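Local coordinates for annexin A8 (Homo sapiens, PDB 1W3W), which binds calcium and phospholipid membranes and acts as an anticoagulant by indirectly inhibiting the thromboplastin-specific complex of the blood coagulation cascade, at residues A[154-158]-A[198-202]; A[213-217]-A[248-252]; A[258-262]-A[275-280]. Numbering follows the deposited sequence.

Contact 1 of 3, residues A[154-158]-A[198-202]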
loop_
_atom_site.group_PDB
_atom_site.type_symbol
_atom_site.label_atom_id
_atom_site.label_comp_id
_atom_site.label_asym_id
_atom_site.label_seq_id
_atom_site.Cartn_x
_atom_site.Cartn_y
_atom_site.Cartn_z
ATOM N N TYR A 154 -8.271 18.246 9.492
ATOM C CA TYR A 154 -9.174 17.494 8.639
ATOM C C TYR A 154 -8.524 16.189 8.168
ATOM O O TYR A 154 -9.220 15.223 7.915
ATOM C CB TYR A 154 -9.635 18.359 7.461
ATOM C CG TYR A 154 -10.606 19.439 7.889
ATOM C CD1 TYR A 154 -11.757 19.113 8.604
ATOM C CD2 TYR A 154 -10.363 20.781 7.614
ATOM C CE1 TYR A 154 -12.652 20.090 9.026
ATOM C CE2 TYR A 154 -11.257 21.775 8.029
ATOM C CZ TYR A 154 -12.401 21.417 8.736
ATOM O OH TYR A 154 -13.307 22.369 9.158
ATOM N N LEU A 155 -7.196 16.164 8.074
ATOM C CA LEU A 155 -6.478 14.941 7.721
ATOM C C LEU A 155 -6.797 13.867 8.746
ATOM O O LEU A 155 -7.139 12.757 8.381
ATOM C CB LEU A 155 -4.971 15.164 7.674
ATOM C CG LEU A 155 -4.184 13.882 7.367
ATOM C CD1 LEU A 155 -4.413 13.459 5.928
ATOM C CD2 LEU A 155 -2.717 14.072 7.646
ATOM N N GLU A 156 -6.692 14.227 10.027
ATOM C CA GLU A 156 -7.044 13.339 11.130
ATOM C C GLU A 156 -8.454 12.785 11.021
ATOM O O GLU A 156 -8.681 11.599 11.275
ATOM C CB GLU A 156 -6.910 14.075 12.463
ATOM C CG GLU A 156 -6.990 13.174 13.683
ATOM C CD GLU A 156 -8.402 12.909 14.163
ATOM O OE1 GLU A 156 -9.319 13.713 13.907
ATOM O OE2 GLU A 156 -8.608 11.873 14.811
ATOM N N ARG A 157 -9.396 13.653 10.662
ATOM C CA ARG A 157 -10.789 13.272 10.523
ATOM C C ARG A 157 -11.009 12.247 9.407
ATOM O O ARG A 157 -11.706 11.268 9.614
ATOM C CB ARG A 157 -11.658 14.512 10.273
ATOM C CG ARG A 157 -11.654 15.516 11.451
ATOM C CD ARG A 157 -12.643 15.186 12.563
ATOM N NE ARG A 157 -13.569 16.300 12.803
ATOM C CZ ARG A 157 -14.235 16.526 13.939
ATOM N NH1 ARG A 157 -14.108 15.717 14.994
ATOM N NH2 ARG A 157 -15.044 17.579 14.019
ATOM N N ILE A 158 -10.435 12.473 8.223
ATOM C CA ILE A 158 -10.620 11.506 7.133
ATOM C C ILE A 158 -9.934 10.160 7.422
ATOM O O ILE A 158 -10.480 9.112 7.109
ATOM C CB ILE A 158 -10.206 12.077 5.747
ATOM C CG1 ILE A 158 -10.733 11.165 4.634
ATOM C CG2 ILE A 158 -8.705 12.250 5.623
ATOM C CD1 ILE A 158 -10.531 11.739 3.254
ATOM N N GLU A 198 -15.074 21.162 4.280
ATOM C CA GLU A 198 -14.257 19.963 4.111
ATOM C C GLU A 198 -14.970 18.735 4.680
ATOM O O GLU A 198 -14.877 17.657 4.107
ATOM C CB GLU A 198 -12.873 20.118 4.773
ATOM C CG GLU A 198 -12.170 21.471 4.606
ATOM C CD GLU A 198 -11.490 21.641 3.263
ATOM O OE1 GLU A 198 -12.070 21.215 2.237
ATOM O OE2 GLU A 198 -10.373 22.214 3.232
ATOM N N MET A 199 -15.690 18.906 5.788
ATOM C CA MET A 199 -16.362 17.786 6.459
ATOM C C MET A 199 -17.416 17.107 5.596
ATOM O O MET A 199 -17.674 15.921 5.763
ATOM C CB MET A 199 -17.004 18.231 7.780
ATOM C CG MET A 199 -16.046 18.262 8.963
ATOM S SD MET A 199 -15.075 16.729 9.204
ATOM C CE MET A 199 -16.377 15.523 9.404
ATOM N N LYS A 200 -18.029 17.863 4.689
ATOM C CA LYS A 200 -19.021 17.304 3.781
ATOM C C LYS A 200 -18.360 16.389 2.750
ATOM O O LYS A 200 -18.846 15.289 2.491
ATOM C CB LYS A 200 -19.824 18.410 3.090
ATOM C CG LYS A 200 -21.217 17.965 2.672
ATOM C CD LYS A 200 -22.143 17.727 3.883
ATOM C CE LYS A 200 -22.374 16.230 4.186
ATOM N NZ LYS A 200 -23.834 15.873 4.223
ATOM N N PHE A 201 -17.254 16.853 2.171
ATOM C CA PHE A 201 -16.425 16.009 1.322
ATOM C C PHE A 201 -15.978 14.753 2.053
ATOM O O PHE A 201 -16.085 13.648 1.516
ATOM C CB PHE A 201 -15.184 16.765 0.837
ATOM C CG PHE A 201 -15.402 17.544 -0.418
ATOM C CD1 PHE A 201 -15.039 17.015 -1.648
ATOM C CD2 PHE A 201 -15.953 18.814 -0.371
ATOM C CE1 PHE A 201 -15.235 17.739 -2.819
ATOM C CE2 PHE A 201 -16.148 19.549 -1.538
ATOM C CZ PHE A 201 -15.793 19.009 -2.761
ATOM N N ILE A 202 -15.489 14.920 3.279
ATOM C CA ILE A 202 -14.877 13.812 4.016
ATOM C C ILE A 202 -15.892 12.722 4.312
ATOM O O ILE A 202 -15.627 11.535 4.093
ATOM C CB ILE A 202 -14.200 14.313 5.321
ATOM C CG1 ILE A 202 -12.947 15.116 4.978
ATOM C CG2 ILE A 202 -13.841 13.142 6.241
ATOM C CD1 ILE A 202 -12.367 15.891 6.163
HETATM O O HOH W 1 -16.123 21.588 7.649
#
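The ring of Tyr154 lies against the aliphatic part of Glu198, whose CB stands 3.8 Å from the ring centroid and 9° off its normal, a CH-pi contact over one face. The sulfur of Met199, at the ring edge, lies 5.2 Å from the same centroid, a Met-aromatic contact, while Met199 SD also comes within 3.9 Å of Arg157 NE. Ile202 has its CA-to-CB bond directed toward helix 153-163; its CD1 is 3.9 Å from Tyr154 CB and its CG2 3.8 Å from Ile158 CB. These side chains join helix 153-163 of annexin repeat 2 to helix 198-207 of repeat 3, nearly parallel (22° between segment axes 10.3 Å apart). The Cys161-Cys206 disulfide links the same helices covalently further along. A water lies 3.3 Å from both Tyr154 OH and Met199 N, accepting from the latter. With no direct hydrogen bond between the segments, this patch rests on dispersion and ring contacts, apolar inside and water-bridged at its exposed margin.

Contact 2 of 3, residues A[213-217]-A[248-252]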
loop_
_atom_site.group_PDB
_atom_site.type_symbol
_atom_site.label_atom_id
_atom_site.label_comp_id
_atom_site.label_asym_id
_atom_site.label_seq_id
_atom_site.Cartn_x
_atom_site.Cartn_y
_atom_site.Cartn_z
ATOM N N LEU A 213 -20.269 5.783 -4.833
ATOM C CA LEU A 213 -19.411 6.940 -5.109
ATOM C C LEU A 213 -19.202 7.127 -6.593
ATOM O O LEU A 213 -19.172 8.256 -7.066
ATOM C CB LEU A 213 -18.061 6.822 -4.408
ATOM C CG LEU A 213 -18.040 7.153 -2.914
ATOM C CD1 LEU A 213 -16.654 6.883 -2.381
ATOM C CD2 LEU A 213 -18.450 8.574 -2.634
ATOM N N LEU A 214 -19.099 6.031 -7.344
ATOM C CA LEU A 214 -18.956 6.155 -8.799
ATOM C C LEU A 214 -20.143 6.864 -9.411
ATOM O O LEU A 214 -19.986 7.683 -10.330
ATOM C CB LEU A 214 -18.760 4.794 -9.460
ATOM C CG LEU A 214 -17.363 4.220 -9.197
ATOM C CD1 LEU A 214 -17.316 2.735 -9.529
ATOM C CD2 LEU A 214 -16.340 4.985 -9.996
ATOM N N ARG A 215 -21.336 6.549 -8.916
ATOM C CA ARG A 215 -22.530 7.240 -9.381
ATOM C C ARG A 215 -22.540 8.705 -8.911
ATOM O O ARG A 215 -22.981 9.573 -9.642
ATOM C CB ARG A 215 -23.786 6.501 -8.925
ATOM C CG ARG A 215 -25.088 7.128 -9.390
ATOM C CD ARG A 215 -25.362 6.944 -10.869
ATOM N NE ARG A 215 -26.802 6.949 -11.119
ATOM C CZ ARG A 215 -27.609 5.887 -11.009
ATOM N NH1 ARG A 215 -27.138 4.687 -10.660
ATOM N NH2 ARG A 215 -28.904 6.030 -11.262
ATOM N N VAL A 216 -22.079 8.967 -7.692
ATOM C CA VAL A 216 -21.992 10.324 -7.194
ATOM C C VAL A 216 -21.062 11.144 -8.102
ATOM O O VAL A 216 -21.386 12.276 -8.426
ATOM C CB VAL A 216 -21.519 10.390 -5.723
ATOM C CG1 VAL A 216 -21.195 11.811 -5.308
ATOM C CG2 VAL A 216 -22.569 9.811 -4.785
ATOM N N PHE A 217 -19.935 10.568 -8.523
ATOM C CA PHE A 217 -18.980 11.300 -9.352
ATOM C C PHE A 217 -19.582 11.640 -10.701
ATOM O O PHE A 217 -19.368 12.729 -11.212
ATOM C CB PHE A 217 -17.681 10.523 -9.568
ATOM C CG PHE A 217 -16.920 10.219 -8.316
ATOM C CD1 PHE A 217 -17.137 10.916 -7.132
ATOM C CD2 PHE A 217 -15.950 9.242 -8.336
ATOM C CE1 PHE A 217 -16.414 10.624 -5.998
ATOM C CE2 PHE A 217 -15.236 8.948 -7.199
ATOM C CZ PHE A 217 -15.482 9.623 -6.032
ATOM N N VAL A 248 -10.502 8.897 -4.302
ATOM C CA VAL A 248 -11.119 8.951 -5.623
ATOM C C VAL A 248 -10.450 7.967 -6.603
ATOM O O VAL A 248 -11.132 7.174 -7.266
ATOM C CB VAL A 248 -11.111 10.404 -6.199
ATOM C CG1 VAL A 248 -11.499 10.412 -7.644
ATOM C CG2 VAL A 248 -12.060 11.297 -5.411
ATOM N N LYS A 249 -9.118 7.986 -6.663
ATOM C CA LYS A 249 -8.379 7.096 -7.574
ATOM C C LYS A 249 -8.597 5.625 -7.240
ATOM O O LYS A 249 -8.780 4.805 -8.149
ATOM C CB LYS A 249 -6.886 7.424 -7.544
ATOM C CG LYS A 249 -6.548 8.735 -8.221
ATOM C CD LYS A 249 -5.129 9.151 -7.929
ATOM C CE LYS A 249 -4.687 10.247 -8.894
ATOM N NZ LYS A 249 -3.407 10.838 -8.430
ATOM N N CYS A 250 -8.591 5.289 -5.947
ATOM C CA CYS A 250 -8.795 3.906 -5.506
ATOM C C CYS A 250 -10.210 3.406 -5.808
ATOM O O CYS A 250 -10.430 2.224 -6.049
ATOM C CB CYS A 250 -8.489 3.768 -4.019
ATOM S SG CYS A 250 -6.713 3.834 -3.668
ATOM N N THR A 251 -11.164 4.322 -5.813
ATOM C CA THR A 251 -12.550 3.997 -6.127
ATOM C C THR A 251 -12.720 3.690 -7.602
ATOM O O THR A 251 -13.425 2.759 -7.961
ATOM C CB THR A 251 -13.443 5.195 -5.734
ATOM O OG1 THR A 251 -13.425 5.348 -4.313
ATOM C CG2 THR A 251 -14.904 4.948 -6.083
ATOM N N GLN A 252 -12.081 4.486 -8.448
ATOM C CA GLN A 252 -12.184 4.359 -9.900
ATOM C C GLN A 252 -11.454 3.120 -10.440
ATOM O O GLN A 252 -12.012 2.345 -11.204
ATOM C CB GLN A 252 -11.614 5.613 -10.562
ATOM C CG GLN A 252 -12.460 6.828 -10.277
ATOM C CD GLN A 252 -11.837 8.122 -10.746
ATOM O OE1 GLN A 252 -12.558 9.076 -11.039
ATOM N NE2 GLN A 252 -10.512 8.169 -10.807
#
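This is a steep helix-helix packing contact inside the third annexin repeat, where the end of helix 238-252 meets the first half of helix 210-224. The short axes cross at -111°, 10.6 Å apart at closest approach, so only a small patch of each helix can engage, and the two segments bury 260 Å² in all. The third helix of the five-helix annexin repeat, here 210-224, lies across a bundle of the other four, hence the steep angle. Thr251 occupies the middle of the patch. Its CG2 methyl lies 4.0 Å from Leu213 CB and 4.0 Å from Leu214 CG, and 4.2 Å from Phe217 CE2, so that one methyl group serves three side chains of the opposing helix. Its hydroxyl is engaged within its own helix, where OG1 bonds to the carbonyl of Val247; the m rotamer that permits this turns the methyl to the interface. One turn earlier, Val248 extends the apolar patch, with its CG2 3.9 Å from Phe217 CZ. At the more exposed margin, Leu214 CD2 reaches to 4.2 Å from Gln252 CA. Ile228 of helix 228-235 touches both Phe217 and Val248. No hydrogen bond joins the segments: a threonine whose hydroxyl is satisfied by its own backbone behaves here as an apolar residue, and the contact rests on apolar burial and van der Waals packing.

Contact 3 of 3, residues A[258-262]-A[275-280]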
loop_
_atom_site.group_PDB
_atom_site.type_symbol
_atom_site.label_atom_id
_atom_site.label_comp_id
_atom_site.label_asym_id
_atom_site.label_seq_id
_atom_site.Cartn_x
_atom_site.Cartn_y
_atom_site.Cartn_z
ATOM N N PHE A 258 -2.102 1.925 -7.957
ATOM C CA PHE A 258 -0.810 1.357 -7.576
ATOM C C PHE A 258 0.241 1.581 -8.642
ATOM O O PHE A 258 1.394 1.820 -8.304
ATOM C CB PHE A 258 -0.929 -0.129 -7.211
ATOM C CG PHE A 258 -1.607 -0.359 -5.895
ATOM C CD1 PHE A 258 -2.791 -1.044 -5.822
ATOM C CD2 PHE A 258 -1.058 0.146 -4.722
ATOM C CE1 PHE A 258 -3.431 -1.236 -4.592
ATOM C CE2 PHE A 258 -1.687 -0.038 -3.512
ATOM C CZ PHE A 258 -2.883 -0.735 -3.451
ATOM N N ALA A 259 -0.143 1.511 -9.916
ATOM C CA ALA A 259 0.793 1.799 -11.009
ATOM C C ALA A 259 1.332 3.214 -10.861
ATOM O O ALA A 259 2.516 3.449 -11.037
ATOM C CB ALA A 259 0.125 1.644 -12.372
ATOM N N GLU A 260 0.443 4.158 -10.550
ATOM C CA GLU A 260 0.796 5.575 -10.456
ATOM C C GLU A 260 1.668 5.852 -9.240
ATOM O O GLU A 260 2.574 6.684 -9.279
ATOM C CB GLU A 260 -0.484 6.420 -10.397
ATOM C CG GLU A 260 -0.251 7.920 -10.381
ATOM C CD GLU A 260 -1.555 8.691 -10.268
ATOM O OE1 GLU A 260 -2.343 8.697 -11.230
ATOM O OE2 GLU A 260 -1.793 9.269 -9.204
ATOM N N ARG A 261 1.404 5.129 -8.165
ATOM C CA ARG A 261 2.205 5.217 -6.970
ATOM C C ARG A 261 3.642 4.782 -7.248
ATOM O O ARG A 261 4.595 5.428 -6.821
ATOM C CB ARG A 261 1.581 4.340 -5.901
ATOM C CG ARG A 261 1.999 4.674 -4.570
ATOM C CD ARG A 261 1.472 6.006 -4.053
ATOM N NE ARG A 261 1.865 6.043 -2.668
ATOM C CZ ARG A 261 2.416 7.073 -2.048
ATOM N NH1 ARG A 261 2.585 8.249 -2.650
ATOM N NH2 ARG A 261 2.750 6.926 -0.789
ATOM N N LEU A 262 3.786 3.692 -7.983
ATOM C CA LEU A 262 5.096 3.171 -8.334
ATOM C C LEU A 262 5.835 4.130 -9.270
ATOM O O LEU A 262 7.015 4.386 -9.076
ATOM C CB LEU A 262 4.953 1.791 -8.965
ATOM C CG LEU A 262 4.507 0.675 -8.018
ATOM C CD1 LEU A 262 4.220 -0.583 -8.802
ATOM C CD2 LEU A 262 5.583 0.426 -6.984
ATOM N N THR A 275 8.431 3.406 -0.715
ATOM C CA THR A 275 7.197 3.294 -1.480
ATOM C C THR A 275 7.255 2.239 -2.574
ATOM O O THR A 275 6.282 1.514 -2.803
ATOM C CB THR A 275 6.868 4.670 -2.089
ATOM O OG1 THR A 275 6.611 5.576 -1.024
ATOM C CG2 THR A 275 5.571 4.653 -2.869
ATOM N N LEU A 276 8.390 2.166 -3.254
ATOM C CA LEU A 276 8.638 1.121 -4.242
ATOM C C LEU A 276 8.564 -0.275 -3.610
ATOM O O LEU A 276 7.859 -1.154 -4.089
ATOM C CB LEU A 276 10.014 1.358 -4.875
ATOM C CG LEU A 276 10.497 0.475 -6.021
ATOM C CD1 LEU A 276 9.567 0.523 -7.221
ATOM C CD2 LEU A 276 11.888 0.952 -6.417
ATOM N N ILE A 277 9.289 -0.469 -2.518
ATOM C CA ILE A 277 9.318 -1.748 -1.826
ATOM C C ILE A 277 7.929 -2.152 -1.356
ATOM O O ILE A 277 7.469 -3.254 -1.638
ATOM C CB ILE A 277 10.309 -1.685 -0.642
ATOM C CG1 ILE A 277 11.759 -1.686 -1.176
ATOM C CG2 ILE A 277 10.045 -2.823 0.344
ATOM C CD1 ILE A 277 12.812 -1.285 -0.159
ATOM N N ARG A 278 7.253 -1.253 -0.649
ATOM C CA ARG A 278 5.982 -1.568 -0.011
ATOM C C ARG A 278 4.908 -1.963 -1.008
ATOM O O ARG A 278 4.162 -2.920 -0.793
ATOM C CB ARG A 278 5.502 -0.376 0.826
ATOM C CG ARG A 278 4.236 -0.635 1.629
ATOM C CD ARG A 278 3.821 0.544 2.520
ATOM N NE ARG A 278 3.742 1.765 1.731
ATOM C CZ ARG A 278 4.641 2.752 1.724
ATOM N NH1 ARG A 278 5.722 2.717 2.471
ATOM N NH2 ARG A 278 4.459 3.785 0.930
ATOM N N ASN A 279 4.829 -1.236 -2.108
ATOM C CA ASN A 279 3.811 -1.512 -3.101
ATOM C C ASN A 279 4.072 -2.767 -3.905
ATOM O O ASN A 279 3.137 -3.522 -4.177
ATOM C CB ASN A 279 3.591 -0.277 -3.967
ATOM C CG ASN A 279 2.854 0.791 -3.213
ATOM O OD1 ASN A 279 3.446 1.739 -2.685
ATOM N ND2 ASN A 279 1.565 0.606 -3.086
ATOM N N ILE A 280 5.333 -3.024 -4.257
ATOM C CA ILE A 280 5.668 -4.255 -4.968
ATOM C C ILE A 280 5.454 -5.462 -4.055
ATOM O O ILE A 280 4.851 -6.448 -4.463
ATOM C CB ILE A 280 7.110 -4.210 -5.544
ATOM C CG1 ILE A 280 7.108 -3.301 -6.780
ATOM C CG2 ILE A 280 7.599 -5.612 -5.909
ATOM C CD1 ILE A 280 8.413 -3.181 -7.472
#
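Helices 254-266 and 273-283 of the fourth annexin repeat run antiparallel, their segment axes 155° apart in direction and 10.0 Å at closest approach, with Leu262 and Leu276 CA atoms 5.8 Å apart. Leu262 CD2 fills the space between them, lying 3.7 Å from Asn279 CB and 4.0 Å from both Leu276 CD1 and Ile280 CG1. Asn279 also meets the edge of the Phe258 ring, and the CG methylene of Arg261 lies 4.0 Å from Thr275 CG2. Arg261 NH2 and Arg278 NH2 approach to 4.0 Å despite like charge. Glu118 of repeat 2 forms salt bridges with both arginines, and Glu101 pairs with Arg278. The two helices flank the loop that carries the calcium ligands Gly268 and Gly270, with Met266 at its start; the Leu276 side chain is about 4 Å from that of Met266. The apolar seam thus gives way to a largely buried charge cluster in which acidic residues of another repeat offset two neighbouring arginines, consistent with the hydrophilic centre known from annexins.

The three contacts illustrate how an all-helical repeat protein varies its packing with position. Contact 3 is buried, its centre about 7 Å from the centre of the chain; contacts 1 and 2, with centres about 21 and 19 Å from it, are only partly buried. Contact 1 joins two repeats, whereas contacts 2 and 3 each pair helices of one repeat. Contacts 1 and 2 both use helices of repeat 3, 198-207 and 210-224 being consecutive, but do not touch, their centres about 17 Å apart. Contacts 2 and 3 do touch, through the salt bridge between Lys249 NZ and Glu260 OE2 at 2.4 Å. Charge pairing accompanies the interior contact; ring, sulfur and methyl packing dominate the outer two.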